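7,8-dihydro-6-hydroxymethylpterin pyrophosphokinase-dihydropteroate synthase (Plasmodium falciparum, PDB 6JWS) catalyses two successive steps of folate biosynthesis, pyrophosphorylation of 6-hydroxymethyl-7,8-dihydropterin by ATP and condensation of the product with 4-aminobenzoate to give 7,8-dihydropteroate. Local coordinates at the calcium ion site. Coordinates in Å, arbitrary orientation; residue numbers count along the deposited sequence, not the author numbering.

The calcium ion site. Residues 42-43, 46-48, 98-99. With CA (calcium ion), chain B.
Two glutamates bind the calcium ion from directions roughly at right angles, and in different ways; the carbonyl O of Gly46 stands opposite the Glu99 carboxylate. The two carboxylate planes are steeply inclined to each other, by about 55°. Glu99 turns the open end of its carboxylate to the ion and chelates it through both oxygens. Glu99 OE2 lies 2.3 Å from the calcium CA, and Glu99 OE1 lies 2.6 Å from it, so the grip is bidentate and slightly uneven. CG of Glu99 is anti to the backbone N (chi1 -177°). A bend at chi2 then turns the carboxylate toward the ion.

Glu42 clamps the metal with one side-chain oxygen and its own main-chain carbonyl. Its chain also bends at chi2 (-69°), which folds the carboxylate back beside the backbone. Glu42 OE1 sits 2.4 Å from the calcium CA, and the carbonyl O of Glu42 binds it as well. The second carboxylate oxygen points away from the ion. There, Glu42 OE2 accepts a hydrogen bond from the backbone N of Ile48 at 2.9 Å. The N-H meets OE2 from above the carboxylate plane. This second-shell bond should help to fix the rotation of the group.

The carbonyl O of Gly46 binds the calcium CA at 2.4 Å, and water 1 is a further ligand of the distorted six-coordinate shell seen here. Further weak ligands may be unseen. The two carboxylates probably balance the ion's charge.

The structure alone does not show whether calcium is the physiological occupant; it may come from purification or crystallisation. The site joins the end of helix 30-44 to the start of strand 46-51. Glu99, from a loop far along the sequence, ties in across this turn, in the pyrophosphokinase half of the protein.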
loop_
_atom_site.group_PDB
_atom_site.type_symbol
_atom_site.label_atom_id
_atom_site.label_comp_id
_atom_site.label_asym_id
_atom_site.label_seq_id
_atom_site.Cartn_x
_atom_site.Cartn_y
_atom_site.Cartn_z
ATOM N N GLU A 42 -6.453 -11.532 -42.071
ATOM C CA GLU A 42 -5.623 -10.560 -42.769
ATOM C C GLU A 42 -5.320 -11.093 -44.163
ATOM O O GLU A 42 -5.216 -10.324 -45.112
ATOM C CB GLU A 42 -4.282 -10.374 -42.050
ATOM C CG GLU A 42 -4.180 -9.105 -41.224
ATOM C CD GLU A 42 -4.137 -7.761 -41.947
ATOM O OE1 GLU A 42 -4.034 -7.733 -43.211
ATOM O OE2 GLU A 42 -4.234 -6.736 -41.240
ATOM N N LYS A 43 -5.157 -12.420 -44.268
ATOM C CA LYS A 43 -4.799 -13.039 -45.538
ATOM C C LYS A 43 -6.005 -13.075 -46.482
ATOM O O LYS A 43 -5.862 -12.771 -47.661
ATOM C CB LYS A 43 -4.237 -14.445 -45.296
ATOM C CG LYS A 43 -3.746 -15.205 -46.526
ATOM C CD LYS A 43 -3.120 -16.549 -46.155
ATOM C CE LYS A 43 -2.462 -17.288 -47.307
ATOM N NZ LYS A 43 -1.279 -16.580 -47.866
ATOM N N GLY A 46 -9.085 -9.031 -45.786
ATOM C CA GLY A 46 -8.723 -7.643 -46.038
ATOM C C GLY A 46 -7.701 -7.150 -45.022
ATOM O O GLY A 46 -6.745 -7.855 -44.739
ATOM N N LYS A 47 -7.935 -5.964 -44.454
ATOM C CA LYS A 47 -6.963 -5.356 -43.570
ATOM C C LYS A 47 -7.567 -5.130 -42.184
ATOM O O LYS A 47 -8.596 -4.466 -42.064
ATOM C CB LYS A 47 -6.440 -4.052 -44.185
ATOM C CG LYS A 47 -5.375 -3.350 -43.344
ATOM C CD LYS A 47 -4.922 -2.004 -43.905
ATOM C CE LYS A 47 -3.764 -1.365 -43.144
ATOM N NZ LYS A 47 -2.719 -2.343 -42.760
ATOM N N ILE A 48 -6.891 -5.640 -41.143
ATOM C CA ILE A 48 -7.262 -5.345 -39.762
ATOM C C ILE A 48 -6.799 -3.929 -39.404
ATOM O O ILE A 48 -5.616 -3.596 -39.532
ATOM C CB ILE A 48 -6.657 -6.410 -38.817
ATOM C CG1 ILE A 48 -7.166 -7.816 -39.160
ATOM C CG2 ILE A 48 -6.910 -6.055 -37.362
ATOM C CD1 ILE A 48 -6.560 -8.927 -38.319
ATOM N N GLU A 98 -4.281 -8.501 -52.898
ATOM C CA GLU A 98 -2.931 -8.116 -52.507
ATOM C C GLU A 98 -2.881 -7.729 -51.028
ATOM O O GLU A 98 -3.891 -7.356 -50.427
ATOM C CB GLU A 98 -2.312 -7.071 -53.440
ATOM C CG GLU A 98 -3.147 -5.827 -53.710
ATOM C CD GLU A 98 -2.448 -4.737 -54.524
ATOM O OE1 GLU A 98 -1.524 -5.064 -55.325
ATOM O OE2 GLU A 98 -2.816 -3.541 -54.346
ATOM N N GLU A 99 -1.677 -7.850 -50.455
ATOM C CA GLU A 99 -1.400 -7.469 -49.082
ATOM C C GLU A 99 -0.416 -6.288 -49.055
ATOM O O GLU A 99 0.780 -6.494 -49.260
ATOM C CB GLU A 99 -0.832 -8.711 -48.390
ATOM C CG GLU A 99 -0.558 -8.515 -46.914
ATOM C CD GLU A 99 -1.821 -8.167 -46.148
ATOM O OE1 GLU A 99 -2.252 -6.973 -46.218
ATOM O OE2 GLU A 99 -2.421 -9.104 -45.555
HETATM CA CA CA B . -4.523 -8.074 -45.525
HETATM O O HOH W 1 -5.135 -5.987 -46.396
#